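Local coordinates for hypothetical protein (Prochlorococcus marinus, PDB 2HX5), which probably hydrolyses 1,4-dihydroxy-2-naphthoyl-CoA to 1,4-dihydroxy-2-naphthoate and CoA, a step of phylloquinone (vitamin K1) biosynthesis, at residues A[40-45]-A[135-140]; A[65-70]-A[131-136]. All blocks are in the same frame, centred on the assembly; numbering follows the deposited sequence. Where two conformers were deposited one is given.

Contact 1: A[40-45]-A[135-140]; sequences ESLESY and EGIDRW
Trp140 is the plate on which the end of helix 29-45 meets the C-terminal helix 135-143. The short segments cross almost perpendicularly, at 85°, with axes 10.8 Å apart at closest approach, and the contact is made largely by side chains reaching across. With CG anti to its backbone N (chi1 175°), the indole extends to residues 40-45 and is met on three fronts. Over one face sits Leu42, whose CD2 lies 3.5 Å from the centroid of the five-membered ring and nearly on its normal, a CH-pi contact made as the two side chains cross at about a right angle. At the edge, Trp140 NE1 donates a hydrogen bond to Ser41 OG at 3.0 Å, with the acceptor close to the indole plane. A third approach comes from Tyr45: its CB packs 3.8 Å from Trp140 CD1, and the indole turns its edge toward the phenol face in an offset edge-to-face pair, planes at 67°. Trp140 CA lies over one face of the phenol, toward the rim. Ile137 adds CD1, 3.8 Å from Leu42 CD2. At the more exposed margin, Arg139 bends at chi3 and grips Glu135 side-on through NE and NH2, a salt bridge within its own helix, while a water accepts weakly from Arg139 NH1 and donates to Tyr45 O. Trp7 makes an edge-to-face pair with Tyr45, and its carbonyl oxygen hydrogen-bonds Ser41 OG. Ser41 OG thus serves both Trp7 and Trp140, so the polar atom of the buried indole is satisfied within a largely apolar and aromatic interface, and this directional bond, together with the methyl on the face, probably fixes the rotation of the ring.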
# COMPACT_ATOMS: atom_id res chain seq x y z
N GLU A 40 -15.63 2.00 8.74
CA GLU A 40 -15.85 2.85 9.94
C GLU A 40 -17.30 3.23 10.11
O GLU A 40 -17.84 3.23 11.24
CB GLU A 40 -15.00 4.13 9.90
CG GLU A 40 -15.00 4.84 11.19
CD GLU A 40 -14.15 6.10 11.18
OE1 GLU A 40 -13.46 6.38 10.18
OE2 GLU A 40 -14.22 6.86 12.19
N SER A 41 -17.96 3.53 9.00
CA SER A 41 -19.38 3.86 9.05
C SER A 41 -20.28 2.72 9.53
O SER A 41 -21.13 2.89 10.36
CB SER A 41 -19.81 4.33 7.67
OG SER A 41 -21.17 4.79 7.70
N LEU A 42 -19.98 1.53 9.02
CA LEU A 42 -20.74 0.38 9.41
C LEU A 42 -20.54 0.12 10.91
O LEU A 42 -21.52 -0.15 11.62
CB LEU A 42 -20.31 -0.86 8.62
CG LEU A 42 -20.53 -0.81 7.08
CD1 LEU A 42 -19.92 -2.11 6.48
CD2 LEU A 42 -21.99 -0.63 6.74
N GLU A 43 -19.29 0.22 11.36
CA GLU A 43 -18.92 0.07 12.80
C GLU A 43 -19.67 1.08 13.70
O GLU A 43 -20.25 0.74 14.72
CB GLU A 43 -17.41 0.26 12.88
CG GLU A 43 -16.68 0.22 14.18
CD GLU A 43 -15.18 0.39 13.86
OE1 GLU A 43 -14.69 1.56 13.76
OE2 GLU A 43 -14.58 -0.66 13.54
N SER A 44 -19.65 2.35 13.26
CA SER A 44 -20.27 3.47 13.98
C SER A 44 -21.80 3.42 14.03
O SER A 44 -22.41 3.94 14.96
CB SER A 44 -19.84 4.78 13.32
OG SER A 44 -20.43 5.87 14.00
N TYR A 45 -22.41 2.84 13.01
CA TYR A 45 -23.84 2.55 13.00
C TYR A 45 -24.18 1.43 13.99
O TYR A 45 -25.26 1.41 14.59
CB TYR A 45 -24.26 2.18 11.60
CG TYR A 45 -25.68 1.77 11.50
CD1 TYR A 45 -26.71 2.68 11.76
CD2 TYR A 45 -26.01 0.48 11.19
CE1 TYR A 45 -28.03 2.28 11.72
CE2 TYR A 45 -27.33 0.08 11.12
CZ TYR A 45 -28.32 0.99 11.39
OH TYR A 45 -29.63 0.59 11.32
N GLU A 135 -28.69 -8.45 5.75
CA GLU A 135 -29.66 -7.68 6.51
C GLU A 135 -29.03 -6.46 7.19
O GLU A 135 -29.66 -5.44 7.23
CB GLU A 135 -30.34 -8.55 7.56
CG GLU A 135 -29.41 -9.02 8.70
CD GLU A 135 -29.45 -8.07 9.92
OE1 GLU A 135 -30.42 -7.28 10.04
OE2 GLU A 135 -28.49 -8.10 10.74
N GLY A 136 -27.82 -6.57 7.72
CA GLY A 136 -27.18 -5.44 8.40
C GLY A 136 -26.88 -4.32 7.45
O GLY A 136 -27.03 -3.14 7.80
N ILE A 137 -26.42 -4.65 6.24
CA ILE A 137 -26.16 -3.64 5.21
C ILE A 137 -27.47 -2.97 4.81
O ILE A 137 -27.56 -1.74 4.68
CB ILE A 137 -25.45 -4.28 3.98
CG1 ILE A 137 -24.05 -4.80 4.38
CG2 ILE A 137 -25.41 -3.33 2.81
CD1 ILE A 137 -23.07 -3.70 4.71
N ASP A 138 -28.57 -3.74 4.71
CA ASP A 138 -29.86 -3.16 4.42
C ASP A 138 -30.33 -2.22 5.53
O ASP A 138 -30.84 -1.15 5.25
CB ASP A 138 -30.88 -4.26 4.21
CG ASP A 138 -31.28 -4.42 2.75
OD1 ASP A 138 -30.97 -3.54 1.91
OD2 ASP A 138 -31.92 -5.46 2.45
N ARG A 139 -30.11 -2.57 6.80
CA ARG A 139 -30.42 -1.64 7.90
C ARG A 139 -29.64 -0.32 7.86
O ARG A 139 -30.21 0.77 8.08
CB ARG A 139 -30.18 -2.33 9.23
CG ARG A 139 -31.25 -3.34 9.58
CD ARG A 139 -31.16 -3.80 11.02
NE ARG A 139 -30.05 -4.71 11.26
CZ ARG A 139 -29.02 -4.49 12.07
NH1 ARG A 139 -28.89 -3.33 12.72
NH2 ARG A 139 -28.10 -5.44 12.20
N TRP A 140 -28.34 -0.42 7.58
CA TRP A 140 -27.50 0.72 7.41
C TRP A 140 -27.94 1.60 6.25
O TRP A 140 -27.98 2.81 6.40
CB TRP A 140 -26.07 0.23 7.27
CG TRP A 140 -25.04 1.29 6.95
CD1 TRP A 140 -24.41 2.16 7.83
CD2 TRP A 140 -24.43 1.52 5.68
NE1 TRP A 140 -23.50 2.93 7.14
CE2 TRP A 140 -23.49 2.54 5.83
CE3 TRP A 140 -24.59 0.92 4.41
CZ2 TRP A 140 -22.72 3.01 4.76
CZ3 TRP A 140 -23.84 1.35 3.39
CH2 TRP A 140 -22.92 2.40 3.54
O HOH W 1 -27.28 -1.12 14.70

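Contact 2: A[65-70]-A[131-136]; sequences VALPII and CALPEG
Apolar contact alone joins residues 65-70, at the start of strand 65-76, to the 131-136 segment that runs into the C-terminal helix; no hydrogen bond crosses between them. One kind of contact is methyl against sulfur: CG1 and CG2 of Val65 each lie 3.8 Å from Cys131 SG, and a chi1 of 67° tucks that sulfur between the cysteine's own N and C. The other kind is aliphatic. Val65 CG1 rests 3.8 Å from Pro134 CG, the ring lying obliquely across the valine, while Leu67 meets the proline tip to tip, CD2 3.9 Å from Pro134 CD, and more loosely approaches Leu133 CD2. Replacing Pro134, for instance by a glycine, would remove the ring methylenes that touch both Val65 and Leu67 and would probably loosen the chain just before the helix. Backbone hydrogen bonds to strand 111-124 hold both segments, Ala66 with Ile123 and Cys131 with Ala122. Pro134 occupies the N-cap position of helix 135-143, so the contact packs the entrance of the C-terminal helix against the strand that is outermost within this chain's antiparallel sheet, in a HotDog-fold protein that is probably a thioesterase.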
# COMPACT_ATOMS: atom_id res chain seq x y z
N VAL A 65 -22.23 -13.89 2.38
CA VAL A 65 -22.45 -12.94 1.25
C VAL A 65 -21.20 -12.09 1.08
O VAL A 65 -20.72 -11.54 2.09
CB VAL A 65 -23.69 -12.02 1.50
CG1 VAL A 65 -23.83 -10.99 0.39
CG2 VAL A 65 -24.95 -12.87 1.59
N ALA A 66 -20.64 -12.08 -0.14
CA ALA A 66 -19.51 -11.24 -0.50
C ALA A 66 -20.10 -9.97 -1.12
O ALA A 66 -21.18 -9.97 -1.66
CB ALA A 66 -18.61 -11.92 -1.54
N LEU A 67 -19.39 -8.86 -0.99
CA LEU A 67 -19.82 -7.53 -1.50
C LEU A 67 -18.73 -6.97 -2.44
O LEU A 67 -18.17 -5.86 -2.19
CB LEU A 67 -20.09 -6.58 -0.34
CG LEU A 67 -21.14 -6.97 0.69
CD1 LEU A 67 -21.19 -6.02 1.85
CD2 LEU A 67 -22.53 -7.01 0.05
N PRO A 68 -18.41 -7.69 -3.49
CA PRO A 68 -17.35 -7.21 -4.39
C PRO A 68 -17.68 -5.85 -5.01
O PRO A 68 -18.81 -5.54 -5.37
CB PRO A 68 -17.28 -8.24 -5.49
CG PRO A 68 -18.64 -8.92 -5.46
CD PRO A 68 -18.96 -8.97 -3.99
N ILE A 69 -16.64 -5.06 -5.14
CA ILE A 69 -16.68 -3.82 -5.85
C ILE A 69 -16.65 -4.11 -7.34
O ILE A 69 -15.70 -4.70 -7.86
CB ILE A 69 -15.53 -2.86 -5.40
CG1 ILE A 69 -15.80 -2.48 -3.93
CG2 ILE A 69 -15.40 -1.65 -6.28
CD1 ILE A 69 -14.57 -1.96 -3.13
N ILE A 70 -17.68 -3.63 -8.07
CA ILE A 70 -17.75 -3.83 -9.49
C ILE A 70 -17.36 -2.58 -10.30
O ILE A 70 -17.09 -2.70 -11.49
CB ILE A 70 -19.14 -4.35 -9.93
CG1 ILE A 70 -20.25 -3.46 -9.43
CG2 ILE A 70 -19.31 -5.77 -9.41
CD1 ILE A 70 -21.62 -3.63 -10.16
N CYS A 131 -27.13 -12.23 -5.07
CA CYS A 131 -28.07 -12.54 -3.99
C CYS A 131 -28.53 -11.27 -3.30
O CYS A 131 -28.04 -10.18 -3.61
CB CYS A 131 -27.43 -13.49 -2.99
SG CYS A 131 -26.06 -12.81 -2.05
N ALA A 132 -29.43 -11.40 -2.34
CA ALA A 132 -29.87 -10.21 -1.61
C ALA A 132 -28.80 -9.63 -0.71
O ALA A 132 -27.93 -10.34 -0.19
CB ALA A 132 -31.10 -10.53 -0.80
N LEU A 133 -28.83 -8.30 -0.53
CA LEU A 133 -27.94 -7.64 0.42
C LEU A 133 -28.10 -8.25 1.83
O LEU A 133 -29.21 -8.61 2.24
CB LEU A 133 -28.25 -6.13 0.47
CG LEU A 133 -27.88 -5.35 -0.79
CD1 LEU A 133 -28.56 -3.99 -0.73
CD2 LEU A 133 -26.37 -5.26 -0.95
N PRO A 134 -26.99 -8.38 2.58
CA PRO A 134 -27.11 -8.83 3.97
C PRO A 134 -27.99 -7.90 4.77
O PRO A 134 -28.00 -6.70 4.56
CB PRO A 134 -25.68 -8.74 4.51
CG PRO A 134 -24.81 -8.75 3.36
CD PRO A 134 -25.59 -8.07 2.27
N GLU A 135 -28.69 -8.45 5.75
CA GLU A 135 -29.66 -7.68 6.51
C GLU A 135 -29.03 -6.46 7.19
O GLU A 135 -29.66 -5.44 7.23
CB GLU A 135 -30.34 -8.55 7.56
CG GLU A 135 -29.41 -9.02 8.70
CD GLU A 135 -29.45 -8.07 9.92
OE1 GLU A 135 -30.42 -7.28 10.04
OE2 GLU A 135 -28.49 -8.10 10.74
N GLY A 136 -27.82 -6.57 7.72
CA GLY A 136 -27.18 -5.44 8.40
C GLY A 136 -26.88 -4.32 7.45
O GLY A 136 -27.03 -3.14 7.80

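In the fold
The two contacts differ in burial and in chemistry at successive places along the chain. Contact 1 is mostly buried and joins two helices through an aromatic cluster with a directional hydrogen bond; contact 2 lies nearer the surface and joins a strand to a linker by aliphatic and sulfur contacts, burying 203 Å² against 347 Å². Their segments overlap at Glu135 and Gly136, but contact 2 is made by the linker before helix 135-143 and contact 1 by the helix's first turns. Their centres are about 12 Å apart, and they touch directly where Ile137 of contact 1 packs on Leu67 of contact 2. The helix itself thus packs on helix 29-45, while the linker leading into it packs on strand 65-76.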